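Side-chain contacts in general odorant-binding protein 28a (Drosophila melanogaster, PDB 6QQ4), which probably binds odorants or pheromones, as a secreted carrier protein of the insect pheromone-binding and general odorant-binding family: residues D26-E29 against M30-Q34; A103-A106 against Y107-F111; G75-P78 against A79-K82. One frame throughout, in Å; residues are numbered along the deposited sequence.

Contact 1 (D26-E29 against M30-Q34)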
loop_
_atom_site.group_PDB
_atom_site.type_symbol
_atom_site.label_atom_id
_atom_site.label_comp_id
_atom_site.label_asym_id
_atom_site.label_seq_id
_atom_site.Cartn_x
_atom_site.Cartn_y
_atom_site.Cartn_z
ATOM N N ASP A 26 -2.414 -9.267 11.651
ATOM C CA ASP A 26 -1.720 -8.341 10.763
ATOM C C ASP A 26 -2.427 -8.212 9.427
ATOM O O ASP A 26 -2.522 -7.120 8.860
ATOM C CB ASP A 26 -0.286 -8.790 10.530
ATOM C CG ASP A 26 0.553 -8.706 11.765
ATOM O OD1 ASP A 26 0.356 -7.763 12.564
ATOM O OD2 ASP A 26 1.426 -9.580 11.932
ATOM N N LEU A 27 -2.881 -9.344 8.907
ATOM C CA LEU A 27 -3.657 -9.375 7.677
ATOM C C LEU A 27 -4.968 -8.588 7.825
ATOM O O LEU A 27 -5.374 -7.869 6.917
ATOM C CB LEU A 27 -3.955 -10.820 7.285
ATOM C CG LEU A 27 -4.163 -11.113 5.808
ATOM C CD1 LEU A 27 -2.875 -10.831 5.074
ATOM C CD2 LEU A 27 -4.596 -12.560 5.610
ATOM N N GLN A 28 -5.626 -8.724 8.972
ATOM C CA GLN A 28 -6.907 -8.040 9.189
ATOM C C GLN A 28 -6.733 -6.523 9.240
ATOM O O GLN A 28 -7.524 -5.780 8.650
ATOM C CB GLN A 28 -7.585 -8.546 10.469
ATOM C CG GLN A 28 -9.031 -9.006 10.249
ATOM C CD GLN A 28 -9.571 -9.838 11.402
ATOM O OE1 GLN A 28 -8.842 -10.620 12.017
ATOM N NE2 GLN A 28 -10.857 -9.676 11.699
ATOM N N GLU A 29 -5.684 -6.058 9.911
ATOM C CA GLU A 29 -5.383 -4.629 9.901
ATOM C C GLU A 29 -5.237 -4.088 8.481
ATOM O O GLU A 29 -5.667 -2.972 8.191
ATOM C CB GLU A 29 -4.115 -4.334 10.707
ATOM C CG GLU A 29 -4.266 -4.663 12.158
ATOM C CD GLU A 29 -3.106 -4.178 13.008
ATOM O OE1 GLU A 29 -1.985 -4.002 12.484
ATOM O OE2 GLU A 29 -3.332 -3.958 14.209
ATOM N N MET A 30 -4.634 -4.872 7.596
ATOM C CA MET A 30 -4.474 -4.448 6.207
ATOM C C MET A 30 -5.801 -4.309 5.466
ATOM O O MET A 30 -6.033 -3.287 4.817
ATOM C CB MET A 30 -3.594 -5.423 5.436
ATOM C CG MET A 30 -2.116 -5.162 5.469
ATOM S SD MET A 30 -1.273 -6.149 4.194
ATOM C CE MET A 30 -1.798 -5.350 2.683
ATOM N N VAL A 31 -6.660 -5.336 5.538
ATOM C CA VAL A 31 -7.922 -5.310 4.790
ATOM C C VAL A 31 -8.766 -4.140 5.234
ATOM O O VAL A 31 -9.501 -3.554 4.442
ATOM C CB VAL A 31 -8.788 -6.610 4.953
ATOM C CG1 VAL A 31 -8.040 -7.803 4.549
ATOM C CG2 VAL A 31 -9.290 -6.796 6.367
ATOM N N LYS A 32 -8.636 -3.795 6.509
ATOM C CA LYS A 32 -9.453 -2.767 7.126
ATOM C C LYS A 32 -8.797 -1.409 6.955
ATOM O O LYS A 32 -9.317 -0.402 7.430
ATOM C CB LYS A 32 -9.675 -3.081 8.608
ATOM C CG LYS A 32 -10.401 -4.400 8.855
ATOM C CD LYS A 32 -10.449 -4.732 10.338
ATOM C CE LYS A 32 -11.230 -6.015 10.607
ATOM N NZ LYS A 32 -11.178 -6.423 12.045
ATOM N N LYS A 33 -7.659 -1.398 6.270
ATOM C CA LYS A 33 -6.933 -0.168 5.985
ATOM C C LYS A 33 -6.632 0.616 7.254
ATOM O O LYS A 33 -6.917 1.802 7.351
ATOM C CB LYS A 33 -7.716 0.690 4.988
ATOM C CG LYS A 33 -7.747 0.080 3.577
ATOM C CD LYS A 33 -9.136 0.152 2.976
ATOM C CE LYS A 33 -9.262 -0.735 1.748
ATOM N NZ LYS A 33 -10.668 -0.776 1.256
ATOM N N GLN A 34 -6.054 -0.077 8.225
ATOM C CA GLN A 34 -5.625 0.517 9.475
ATOM C C GLN A 34 -4.100 0.650 9.479
ATOM O O GLN A 34 -3.426 0.024 8.661
ATOM C CB GLN A 34 -6.112 -0.344 10.650
ATOM C CG GLN A 34 -7.618 -0.455 10.710
ATOM C CD GLN A 34 -8.090 -1.465 11.730
ATOM O OE1 GLN A 34 -7.374 -2.416 12.073
ATOM N NE2 GLN A 34 -9.296 -1.254 12.241
#
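Glu29 and Gln34 each hold CG beside the backbone N (chi1 -64° and -61°), and both chains run on extended. The two side chains cross at about a right angle. Gln34 OE1 lies alongside the base of the other chain, 3.8 Å from Glu29 CG. Carboxylate and amide are turned steeply to each other, with planes 74° apart. The acid is engaged further on, where Glu29 OE2 hydrogen-bonds Ser37 OG.

Lys32 is extended as well and runs beside Gln28, pointing the same way. Its CE packs 3.7 Å from Gln28 CG. Nearer its root the lysine chain passes the carbonyl of Gln28, with Lys32 CG 3.2 Å from Gln28 O. Val31 CG2 reaches the same oxygen, at 3.1 Å from Gln28 O. That oxygen also accepts Lys32 N at 3.1 Å, so one carbonyl has a methyl, a methylene and an amide around it.

The helix closes in a Schellman motif, with Lys33 at positive phi. Gln34 N donates to Glu29 O at 2.9 Å. Lys33 N donates to Met30 O, also at 2.9 Å. Behind this end, Leu27 and Val31 rest on helix 2-20, while Met30 packs on Leu44 and Arg45 of helix 39-52.

The chemistry is thus divided. Backbone amides engage the carbonyls of Leu27 to Met30, and the long side chains add mainly carbon contacts over them. Arg45 bonds Gln34 O, and its charge would probably suit the partly negative C-terminal end of the helix.

Contact 2 (A103-A106 against Y107-F111)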
loop_
_atom_site.group_PDB
_atom_site.type_symbol
_atom_site.label_atom_id
_atom_site.label_comp_id
_atom_site.label_asym_id
_atom_site.label_seq_id
_atom_site.Cartn_x
_atom_site.Cartn_y
_atom_site.Cartn_z
ATOM N N ALA A 103 9.481 2.276 6.022
ATOM C CA ALA A 103 9.216 3.171 4.891
ATOM C C ALA A 103 7.870 2.849 4.241
ATOM O O ALA A 103 7.134 3.768 3.857
ATOM C CB ALA A 103 10.316 3.089 3.877
ATOM N N ALA A 104 7.554 1.558 4.118
ATOM C CA ALA A 104 6.270 1.129 3.554
ATOM C C ALA A 104 5.110 1.668 4.379
ATOM O O ALA A 104 4.108 2.129 3.831
ATOM C CB ALA A 104 6.189 -0.366 3.466
ATOM N N GLU A 105 5.262 1.659 5.696
ATOM C CA GLU A 105 4.195 2.137 6.564
ATOM C C GLU A 105 4.061 3.664 6.575
ATOM O O GLU A 105 2.960 4.196 6.735
ATOM C CB GLU A 105 4.414 1.625 7.989
ATOM C CG GLU A 105 3.293 1.930 8.938
ATOM C CD GLU A 105 1.955 1.348 8.487
ATOM O OE1 GLU A 105 1.939 0.517 7.563
ATOM O OE2 GLU A 105 0.912 1.699 9.083
ATOM N N ALA A 106 5.171 4.371 6.422
ATOM C CA ALA A 106 5.095 5.820 6.333
ATOM C C ALA A 106 4.392 6.210 5.024
ATOM O O ALA A 106 3.596 7.131 5.003
ATOM C CB ALA A 106 6.464 6.443 6.422
ATOM N N TYR A 107 4.663 5.488 3.941
ATOM C CA TYR A 107 3.881 5.676 2.717
ATOM C C TYR A 107 2.406 5.323 2.913
ATOM O O TYR A 107 1.533 6.029 2.422
ATOM C CB TYR A 107 4.469 4.840 1.565
ATOM C CG TYR A 107 5.759 5.394 1.029
ATOM C CD1 TYR A 107 5.880 6.743 0.711
ATOM C CD2 TYR A 107 6.873 4.577 0.865
ATOM C CE1 TYR A 107 7.065 7.258 0.240
ATOM C CE2 TYR A 107 8.064 5.081 0.400
ATOM C CZ TYR A 107 8.158 6.419 0.087
ATOM O OH TYR A 107 9.349 6.922 -0.393
ATOM N N GLY A 108 2.131 4.230 3.626
ATOM C CA GLY A 108 0.763 3.787 3.879
ATOM C C GLY A 108 -0.040 4.785 4.696
ATOM O O GLY A 108 -1.217 5.017 4.447
ATOM N N THR A 109 0.616 5.383 5.684
ATOM C CA THR A 109 0.046 6.488 6.431
ATOM C C THR A 109 -0.368 7.611 5.487
ATOM O O THR A 109 -1.469 8.162 5.585
ATOM C CB THR A 109 1.050 7.026 7.457
ATOM O OG1 THR A 109 1.378 5.978 8.380
ATOM C CG2 THR A 109 0.446 8.192 8.209
ATOM N N CYS A 110 0.507 7.934 4.548
ATOM C CA CYS A 110 0.215 9.007 3.604
ATOM C C CYS A 110 -0.973 8.632 2.700
ATOM O O CYS A 110 -1.905 9.432 2.476
ATOM C CB CYS A 110 1.446 9.314 2.751
ATOM S SG CYS A 110 1.255 10.775 1.713
ATOM N N PHE A 111 -0.934 7.404 2.200
ATOM C CA PHE A 111 -2.018 6.876 1.385
ATOM C C PHE A 111 -3.370 6.992 2.084
ATOM O O PHE A 111 -4.323 7.509 1.509
ATOM C CB PHE A 111 -1.754 5.416 1.015
ATOM C CG PHE A 111 -0.630 5.231 0.018
ATOM C CD1 PHE A 111 -0.015 6.321 -0.563
ATOM C CD2 PHE A 111 -0.205 3.961 -0.339
ATOM C CE1 PHE A 111 1.019 6.146 -1.487
ATOM C CE2 PHE A 111 0.818 3.778 -1.253
ATOM C CZ PHE A 111 1.430 4.863 -1.829
HETATM O O HOH W 1 0.298 4.341 9.879
#
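Glu105 O is approached by two groups of Thr109. Thr109 N donates to Glu105 O at 2.8 Å, the ordinary helical bond. Thr109 OG1 stands 2.9 Å from Glu105 O, because chi1 of -61° sets the hydroxyl beside its own backbone N and back toward the preceding turn. This second bond is not settled, since the hydroxyl proton has another acceptor within reach.

A water spans the two side chains. It donates to Glu105 OE2 at 2.8 Å and is hydrogen-bonded to Thr109 OG1, with the direction left open. Glu105 OE2 has a protein partner too, Ala36 N. The carboxylate thus ties the helix to the chain beyond helix 24-31.

On another side of the helix Tyr107 folds back over Ala103. Its chi1 of -73° sets the ring beside the backbone N, near the Ala103 carbonyl. The ring meets that carbonyl obliquely, with Tyr107 CD2 3.1 Å from Ala103 O. Tyr107 N donates to the same oxygen at 3.0 Å and 168°. Tyr107 CB sits 3.6 Å from Ala104 O. The ring packs on Ile94 and Val96, and Tyr107 OH hydrogen-bonds Leu61 N, which fixes its far end.

One turn on, Tyr107 O lies 3.2 Å above the face of the Phe111 ring, toward its rim. That ring meets Tyr73 edge-to-face. Cys110 N bonds Ala106 O, and Cys110 SG forms the disulfide with Cys91.

Ala103, Ala104 and Gly108 are buried, and Ala104 touches Ala46 and Met49 of helix 39-52. This largely buried part of helix 100-117, pinned by a disulfide to the preceding helix 78-91, is consistent with the all-helical, disulfide-linked fold of the PBP/GOBP family.

Contact 3 (G75-P78 against A79-K82)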
loop_
_atom_site.group_PDB
_atom_site.type_symbol
_atom_site.label_atom_id
_atom_site.label_comp_id
_atom_site.label_asym_id
_atom_site.label_seq_id
_atom_site.Cartn_x
_atom_site.Cartn_y
_atom_site.Cartn_z
ATOM N N GLY A 75 -9.056 -0.102 -8.278
ATOM C CA GLY A 75 -9.767 -0.704 -9.388
ATOM C C GLY A 75 -9.748 0.210 -10.599
ATOM O O GLY A 75 -9.074 1.242 -10.588
ATOM N N ASN A 76 -10.494 -0.158 -11.634
ATOM C CA ASN A 76 -10.434 0.530 -12.920
ATOM C C ASN A 76 -11.224 1.841 -13.016
ATOM O O ASN A 76 -11.029 2.599 -13.968
ATOM C CB ASN A 76 -10.906 -0.416 -14.032
ATOM C CG ASN A 76 -9.776 -1.254 -14.610
ATOM O OD1 ASN A 76 -9.234 -0.933 -15.667
ATOM N ND2 ASN A 76 -9.410 -2.327 -13.917
ATOM N N ASP A 77 -12.101 2.115 -12.049
ATOM C CA ASP A 77 -12.957 3.312 -12.111
ATOM C C ASP A 77 -12.189 4.628 -12.297
ATOM O O ASP A 77 -11.271 4.914 -11.530
ATOM C CB ASP A 77 -13.807 3.438 -10.851
ATOM C CG ASP A 77 -14.503 4.790 -10.764
ATOM O OD1 ASP A 77 -15.627 4.917 -11.291
ATOM O OD2 ASP A 77 -13.913 5.730 -10.189
ATOM N N PRO A 78 -12.602 5.450 -13.285
ATOM C CA PRO A 78 -11.879 6.667 -13.685
ATOM C C PRO A 78 -11.716 7.714 -12.570
ATOM O O PRO A 78 -10.598 8.132 -12.319
ATOM C CB PRO A 78 -12.744 7.234 -14.827
ATOM C CG PRO A 78 -13.530 6.098 -15.316
ATOM C CD PRO A 78 -13.819 5.264 -14.089
ATOM N N ALA A 79 -12.806 8.127 -11.930
ATOM C CA ALA A 79 -12.744 9.174 -10.909
ATOM C C ALA A 79 -11.856 8.766 -9.726
ATOM O O ALA A 79 -10.977 9.537 -9.308
ATOM C CB ALA A 79 -14.152 9.528 -10.423
ATOM N N LYS A 80 -12.080 7.555 -9.208
ATOM C CA LYS A 80 -11.254 6.990 -8.145
ATOM C C LYS A 80 -9.807 6.900 -8.565
ATOM O O LYS A 80 -8.904 7.362 -7.856
ATOM C CB LYS A 80 -11.724 5.587 -7.760
ATOM C CG LYS A 80 -12.945 5.512 -6.875
ATOM C CD LYS A 80 -13.321 4.050 -6.672
ATOM C CE LYS A 80 -14.566 3.900 -5.814
ATOM N NZ LYS A 80 -15.107 2.512 -5.880
ATOM N N LEU A 81 -9.604 6.273 -9.718
ATOM C CA LEU A 81 -8.277 5.987 -10.228
ATOM C C LEU A 81 -7.478 7.257 -10.342
ATOM O O LEU A 81 -6.304 7.283 -10.000
ATOM C CB LEU A 81 -8.366 5.300 -11.588
ATOM C CG LEU A 81 -7.251 4.379 -12.058
ATOM C CD1 LEU A 81 -6.610 3.674 -10.892
ATOM C CD2 LEU A 81 -7.853 3.367 -13.021
ATOM N N LYS A 82 -8.128 8.319 -10.810
ATOM C CA LYS A 82 -7.455 9.594 -10.968
ATOM C C LYS A 82 -6.932 10.078 -9.623
ATOM O O LYS A 82 -5.812 10.557 -9.533
ATOM C CB LYS A 82 -8.392 10.641 -11.581
ATOM C CG LYS A 82 -7.776 12.037 -11.701
ATOM C CD LYS A 82 -8.800 13.081 -12.155
ATOM C CE LYS A 82 -9.998 13.164 -11.199
ATOM N NZ LYS A 82 -9.626 13.437 -9.766
#
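Three hydrogen bonds start helix 78-91, and the one that uses a side chain joins Asp77 to Lys80. Asp77 OD2 accepts from Lys80 N at 2.8 Å, and the bond is nearly straight at 166°. The amide meets OD2 nearly in line with its C-O bond. Asp77 turns CG away from its own N (chi1 169°), which swings the carboxylate over the first turn. Ala79 N is also near OD2, but at a poor angle for bonding. The backbone supplies the other two bonds. Leu81 N donates to Asp77 O at 2.8 Å, and Lys82 N donates to Pro78 O at 2.9 Å.

Van der Waals contacts with carbonyl oxygens gather on Leu81. Its CB approaches Asp77 O at 2.9 Å, which is tight. Its chain turns back along the loop, where both methyls meet the carbonyl of Gly75. Leu81 CD2 lies 3.4 Å from Asn76 O. Beyond the loop the leucine packs on His67, Ala70 and Thr74 of helix 66-74. Lys80 lays its first methylenes beside the aspartate, with Lys80 CB 3.3 Å from Asp77 OD2.

Charge plays a looser part. Lys80 extends past the carboxylate, and its NZ ends 5.5 Å from Asp77 OD2, too far for a salt bridge. Lys82 is bent at chi3 and chi4, and its NZ forms a salt bridge with Glu86 along the same helix. The negative charge of Asp77 probably also suits the positive end of the helix dipole.

Gly75 leaves helix 66-74 with positive phi, and Asn76 N is held by Asp1 OD2. Pro78 follows the cap, and its N has no hydrogen and needs no acceptor. The arrangement is a short turn between helix 66-74 and helix 78-91, closed by an aspartate N-cap.

Overall arrangement
Contacts 1 and 2 are the nearest pair, with centres 14 Å apart and nearest atoms about 5 Å apart. Arg45 links them: it bonds Gln34 O and forms a weak, long ion pair with Glu105. Contact 3 is further off, its centre 22 Å from contact 1 and 21 Å from contact 2. Glu2 makes weak, long ion pairs with Lys33 of contact 1 and Lys80 of contact 3. Helix 78-91, which contact 3 begins, carries Ile87 and Cys91 to Phe111 of contact 2. Contacts 1 and 2 each have bound pentaethylene glycol about 4 Å away, at Lys33 and at Gly108. It is probably from the crystallisation liquor, though such molecules often mark pockets.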